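Long-range contacts in ZYG-9 (Caenorhabditis elegans, PDB 2OF3), which organizes microtubules and spindle poles during mitosis and meiosis in the one-cell embryo, and is required for default nucleus positioning in oocytes: residues C187-E192 with R224-N229; V230-F235 with E259-T264. All blocks are in the same frame, centred on the assembly; numbering follows the deposited sequence.

Contact 1: residues C187-E192 with R224-N229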
loop_
_atom_site.group_PDB
_atom_site.type_symbol
_atom_site.label_atom_id
_atom_site.label_comp_id
_atom_site.label_asym_id
_atom_site.label_seq_id
_atom_site.Cartn_x
_atom_site.Cartn_y
_atom_site.Cartn_z
ATOM N N CYS A 187 7.584 -5.606 3.715
ATOM C CA CYS A 187 7.920 -4.190 3.605
ATOM C C CYS A 187 9.408 -3.900 3.410
ATOM O O CYS A 187 9.739 -3.106 2.528
ATOM C CB CYS A 187 7.290 -3.405 4.777
ATOM S SG CYS A 187 5.475 -3.398 4.535
ATOM N N LEU A 188 10.282 -4.600 4.144
ATOM C CA LEU A 188 11.735 -4.554 3.898
ATOM C C LEU A 188 12.114 -4.967 2.508
ATOM O O LEU A 188 13.006 -4.375 1.888
ATOM C CB LEU A 188 12.518 -5.433 4.915
ATOM C CG LEU A 188 12.528 -4.854 6.338
ATOM C CD1 LEU A 188 13.032 -5.910 7.362
ATOM C CD2 LEU A 188 13.267 -3.445 6.430
ATOM N N LEU A 189 11.481 -6.013 1.996
ATOM C CA LEU A 189 11.746 -6.503 0.618
ATOM C C LEU A 189 11.419 -5.447 -0.434
ATOM O O LEU A 189 12.115 -5.342 -1.429
ATOM C CB LEU A 189 10.949 -7.800 0.307
ATOM C CG LEU A 189 11.410 -9.017 1.128
ATOM C CD1 LEU A 189 10.496 -10.162 0.821
ATOM C CD2 LEU A 189 12.900 -9.418 0.885
ATOM N N VAL A 190 10.345 -4.699 -0.249
ATOM C CA VAL A 190 10.052 -3.575 -1.161
ATOM C C VAL A 190 11.172 -2.478 -1.091
ATOM O O VAL A 190 11.698 -2.040 -2.133
ATOM C CB VAL A 190 8.647 -2.946 -0.890
ATOM C CG1 VAL A 190 8.389 -1.792 -1.913
ATOM C CG2 VAL A 190 7.534 -4.020 -1.046
ATOM N N ILE A 191 11.556 -2.073 0.119
ATOM C CA ILE A 191 12.693 -1.169 0.283
ATOM C C ILE A 191 13.927 -1.730 -0.378
ATOM O O ILE A 191 14.617 -1.009 -1.087
ATOM C CB ILE A 191 12.929 -0.853 1.751
ATOM C CG1 ILE A 191 11.721 -0.060 2.335
ATOM C CG2 ILE A 191 14.307 -0.113 1.938
ATOM C CD1 ILE A 191 11.645 0.032 3.910
ATOM N N GLU A 192 14.227 -3.018 -0.198
ATOM C CA GLU A 192 15.384 -3.579 -0.845
ATOM C C GLU A 192 15.292 -3.411 -2.378
ATOM O O GLU A 192 16.261 -3.060 -3.050
ATOM C CB GLU A 192 15.549 -5.056 -0.461
ATOM C CG GLU A 192 16.764 -5.652 -1.125
ATOM C CD GLU A 192 16.819 -7.156 -1.104
ATOM O OE1 GLU A 192 16.036 -7.798 -0.356
ATOM O OE2 GLU A 192 17.686 -7.690 -1.841
ATOM N N ARG A 224 14.938 -10.638 9.565
ATOM C CA ARG A 224 16.412 -10.514 9.658
ATOM C C ARG A 224 17.052 -10.584 8.320
ATOM O O ARG A 224 17.899 -9.782 8.044
ATOM C CB ARG A 224 17.017 -11.654 10.490
ATOM C CG ARG A 224 16.626 -11.566 11.929
ATOM C CD ARG A 224 17.644 -12.356 12.764
ATOM N NE ARG A 224 17.589 -13.799 12.468
ATOM C CZ ARG A 224 16.696 -14.649 12.966
ATOM N NH1 ARG A 224 15.691 -14.222 13.735
ATOM N NH2 ARG A 224 16.780 -15.946 12.666
ATOM N N ASN A 225 16.701 -11.591 7.508
ATOM C CA ASN A 225 17.330 -11.766 6.203
ATOM C C ASN A 225 17.086 -10.574 5.255
ATOM O O ASN A 225 17.969 -10.140 4.551
ATOM C CB ASN A 225 16.793 -13.026 5.547
ATOM C CG ASN A 225 17.767 -13.596 4.558
ATOM O OD1 ASN A 225 17.474 -13.715 3.370
ATOM N ND2 ASN A 225 18.988 -13.843 5.031
ATOM N N ALA A 226 15.869 -10.044 5.262
ATOM C CA ALA A 226 15.497 -8.891 4.407
ATOM C C ALA A 226 16.209 -7.628 4.937
ATOM O O ALA A 226 16.661 -6.802 4.121
ATOM C CB ALA A 226 13.955 -8.705 4.419
ATOM N N ALA A 227 16.334 -7.492 6.272
ATOM C CA ALA A 227 17.008 -6.313 6.852
ATOM C C ALA A 227 18.463 -6.325 6.471
ATOM O O ALA A 227 18.998 -5.274 6.061
ATOM C CB ALA A 227 16.876 -6.231 8.400
ATOM N N ILE A 228 19.102 -7.502 6.581
ATOM C CA ILE A 228 20.473 -7.687 6.125
ATOM C C ILE A 228 20.545 -7.310 4.662
ATOM O O ILE A 228 21.439 -6.538 4.290
ATOM C CB ILE A 228 20.960 -9.159 6.326
ATOM C CG1 ILE A 228 21.178 -9.435 7.801
ATOM C CG2 ILE A 228 22.241 -9.442 5.495
ATOM C CD1 ILE A 228 21.249 -10.933 8.132
ATOM N N ASN A 229 19.638 -7.823 3.823
ATOM C CA ASN A 229 19.736 -7.500 2.402
ATOM C C ASN A 229 19.476 -6.037 1.993
ATOM O O ASN A 229 20.029 -5.573 1.009
ATOM C CB ASN A 229 18.895 -8.474 1.559
ATOM C CG ASN A 229 19.484 -9.865 1.488
ATOM O OD1 ASN A 229 18.780 -10.836 1.222
ATOM N ND2 ASN A 229 20.745 -9.973 1.699
HETATM O O HOH W 1 20.633 -6.888 -1.413
#
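Leu-188 and Ala-226 meet through their CB atoms, 3.6 Å apart, at the tightest apolar point between two nearly parallel helices whose local axes cross at 19° and approach to 8.7 Å. The small Ala-226 side chain also receives a branch of Leu-189, with Ala-226 CB 3.8 Å from Leu-189 CD2, so that two consecutive leucines bear on one alanine. Farther out, CD1 of Leu-188 lies 4.0 Å from CB of Ala-227.

Polar groups take over one turn further on. The extended Glu-192 side chain, its CG anti to the backbone N (chi1 -180°), runs beside that of Asn-229 and points the same way. The carboxylate rests against the asparagine, and OE1 of Glu-192 is 3.5 Å from CB of Asn-229. A water ties the two helices together here, donating to Glu-192 OE2 at 3.1 Å and to the backbone O of Asn-229 at 2.8 Å.

Val-212 of helix 208-212 touches both Leu-188 and Ala-227, and Arg-153 of helix 146-163 touches Leu-189. Helices 181-198 and 221-238 thus stand side by side, with the short helix 208-212 against both.

Contact 2: residues V230-F235 with E259-T264; sequences VLVACF and ERIKRT
Val-232 projects against three residues of segment 259-264, and its CA is 5.9 Å from that of Ile-261. Its two methyls divide the work. Val-232 CG2, anti to the carbonyl carbon, presses on the aliphatic part of Arg-260, 3.5 Å from Arg-260 CG, and also lies 4.0 Å from CG1 of Ile-261. The other methyl, Val-232 CG1, lies 4.0 Å from Thr-264 OG1. The Arg-260 chain crosses the valine at about a right angle and is bent at chi2 and chi3 (61° and 57°), which set CD and NE; its guanidinium lies beside Asn-225 and Asn-229.

One turn later Phe-235 offers a ring face to Ile-261. CD1 of Ile-261 sits 3.6 Å above the plane of the Phe-235 ring, displaced toward CG and CD1 of the phenylalanine, in a CH-pi contact. The branch methyl CG2 of Ile-261 takes a different part of the ring, 3.7 Å from CE2 of Phe-235, so both methyls of the isoleucine lie on the same side of the ring. An alanine in place of Phe-235 would probably leave both Ile-261 methyls without their aromatic partner and open a gap between the helices at this end.

Trp-243 of helix 241-246 also packs on Ile-261. The helices cross at -59°, in a small, partly exposed apolar contact by which the C-terminal helix 251-264 packs on the end of the all-helical, HEAT-repeat-like TOG array.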
loop_
_atom_site.group_PDB
_atom_site.type_symbol
_atom_site.label_atom_id
_atom_site.label_comp_id
_atom_site.label_asym_id
_atom_site.label_seq_id
_atom_site.Cartn_x
_atom_site.Cartn_y
_atom_site.Cartn_z
ATOM N N VAL A 230 18.686 -5.313 2.759
ATOM C CA VAL A 230 18.573 -3.862 2.594
ATOM C C VAL A 230 19.944 -3.173 2.825
ATOM O O VAL A 230 20.385 -2.353 1.999
ATOM C CB VAL A 230 17.431 -3.240 3.544
ATOM C CG1 VAL A 230 17.512 -1.678 3.602
ATOM C CG2 VAL A 230 15.966 -3.681 3.126
ATOM N N LEU A 231 20.646 -3.520 3.901
ATOM C CA LEU A 231 21.924 -2.884 4.236
ATOM C C LEU A 231 23.022 -3.199 3.244
ATOM O O LEU A 231 23.835 -2.316 2.904
ATOM C CB LEU A 231 22.350 -3.276 5.652
ATOM C CG LEU A 231 21.416 -2.859 6.770
ATOM C CD1 LEU A 231 21.980 -3.378 8.050
ATOM C CD2 LEU A 231 21.254 -1.333 6.864
ATOM N N VAL A 232 23.042 -4.431 2.745
ATOM C CA VAL A 232 23.921 -4.863 1.629
ATOM C C VAL A 232 23.644 -4.121 0.317
ATOM O O VAL A 232 24.591 -3.778 -0.427
ATOM C CB VAL A 232 23.769 -6.385 1.359
ATOM C CG1 VAL A 232 24.531 -6.824 0.113
ATOM C CG2 VAL A 232 24.215 -7.202 2.571
ATOM N N ALA A 233 22.356 -3.912 -0.005
ATOM C CA ALA A 233 21.961 -3.140 -1.196
ATOM C C ALA A 233 22.464 -1.686 -1.072
ATOM O O ALA A 233 22.948 -1.112 -2.050
ATOM C CB ALA A 233 20.442 -3.185 -1.397
ATOM N N CYS A 234 22.371 -1.114 0.122
ATOM C CA CYS A 234 22.908 0.231 0.435
ATOM C C CYS A 234 24.434 0.256 0.279
ATOM O O CYS A 234 25.005 1.110 -0.398
ATOM C CB CYS A 234 22.557 0.609 1.866
ATOM S SG CYS A 234 20.840 1.052 2.213
ATOM N N PHE A 235 25.098 -0.712 0.890
ATOM C CA PHE A 235 26.524 -0.845 0.769
ATOM C C PHE A 235 26.955 -0.825 -0.693
ATOM O O PHE A 235 27.892 -0.119 -1.068
ATOM C CB PHE A 235 27.015 -2.131 1.487
ATOM C CG PHE A 235 28.517 -2.243 1.554
ATOM C CD1 PHE A 235 29.222 -1.669 2.614
ATOM C CD2 PHE A 235 29.225 -2.859 0.520
ATOM C CE1 PHE A 235 30.624 -1.733 2.647
ATOM C CE2 PHE A 235 30.623 -2.944 0.552
ATOM C CZ PHE A 235 31.326 -2.373 1.622
ATOM N N GLU A 259 29.537 -10.614 6.445
ATOM C CA GLU A 259 29.602 -11.910 5.774
ATOM C C GLU A 259 28.710 -11.957 4.518
ATOM O O GLU A 259 29.094 -12.529 3.494
ATOM C CB GLU A 259 29.198 -13.032 6.787
ATOM C CG GLU A 259 29.376 -14.504 6.281
ATOM C CD GLU A 259 30.835 -14.757 5.775
ATOM O OE1 GLU A 259 31.783 -14.200 6.373
ATOM O OE2 GLU A 259 31.040 -15.473 4.760
ATOM N N ARG A 260 27.508 -11.379 4.593
ATOM C CA ARG A 260 26.634 -11.287 3.414
ATOM C C ARG A 260 27.298 -10.459 2.300
ATOM O O ARG A 260 27.255 -10.864 1.126
ATOM C CB ARG A 260 25.284 -10.671 3.790
ATOM C CG ARG A 260 24.196 -10.717 2.683
ATOM C CD ARG A 260 23.792 -12.119 2.207
ATOM N NE ARG A 260 23.309 -12.969 3.294
ATOM C CZ ARG A 260 22.082 -12.947 3.827
ATOM N NH1 ARG A 260 21.125 -12.143 3.394
ATOM N NH2 ARG A 260 21.790 -13.789 4.802
ATOM N N ILE A 261 27.892 -9.311 2.666
ATOM C CA ILE A 261 28.649 -8.458 1.718
ATOM C C ILE A 261 29.770 -9.282 1.114
ATOM O O ILE A 261 29.887 -9.371 -0.112
ATOM C CB ILE A 261 29.239 -7.194 2.376
ATOM C CG1 ILE A 261 28.093 -6.250 2.812
ATOM C CG2 ILE A 261 30.334 -6.522 1.429
ATOM C CD1 ILE A 261 28.478 -5.095 3.867
ATOM N N LYS A 262 30.565 -9.923 1.968
ATOM C CA LYS A 262 31.650 -10.763 1.497
ATOM C C LYS A 262 31.153 -11.803 0.505
ATOM O O LYS A 262 31.667 -11.895 -0.594
ATOM C CB LYS A 262 32.397 -11.394 2.666
ATOM C CG LYS A 262 33.583 -12.225 2.227
ATOM C CD LYS A 262 34.215 -12.974 3.406
ATOM C CE LYS A 262 35.123 -14.100 2.897
ATOM N NZ LYS A 262 35.989 -14.631 3.985
ATOM N N ARG A 263 30.116 -12.554 0.858
ATOM C CA ARG A 263 29.597 -13.592 -0.034
ATOM C C ARG A 263 28.938 -13.137 -1.345
ATOM O O ARG A 263 29.093 -13.821 -2.366
ATOM C CB ARG A 263 28.631 -14.523 0.702
ATOM C CG ARG A 263 29.323 -15.346 1.772
ATOM C CD ARG A 263 28.323 -16.319 2.421
ATOM N NE ARG A 263 28.903 -16.924 3.615
ATOM C CZ ARG A 263 28.282 -17.829 4.365
ATOM N NH1 ARG A 263 27.047 -18.231 4.070
ATOM N NH2 ARG A 263 28.883 -18.311 5.434
ATOM N N THR A 264 28.176 -12.040 -1.322
ATOM C CA THR A 264 27.508 -11.545 -2.549
ATOM C C THR A 264 28.510 -10.950 -3.576
ATOM O O THR A 264 28.199 -10.850 -4.769
ATOM C CB THR A 264 26.447 -10.465 -2.230
ATOM O OG1 THR A 264 27.026 -9.539 -1.320
ATOM C CG2 THR A 264 25.207 -11.074 -1.601
#

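In the fold
The two contacts follow one another along the chain and share helix 221-238: contact 1 uses its 224-229 turns, facing helix 181-198, and contact 2 the adjoining 230-235 turns, facing helix 251-264. Their centres are about 11 Å apart. The shared helix thus packs against an earlier and a later helix of the chain. The contacts also touch each other directly, where the backbone O of Leu-188 packs on CG2 of Val-230. The centre of contact 1 lies about 16 Å, and that of contact 2 about 27 Å, from the centre of the chain, so the packing runs outward from a partly buried interface to a surface one, successive helices extending the elongated TOG domain toward its C-terminal end.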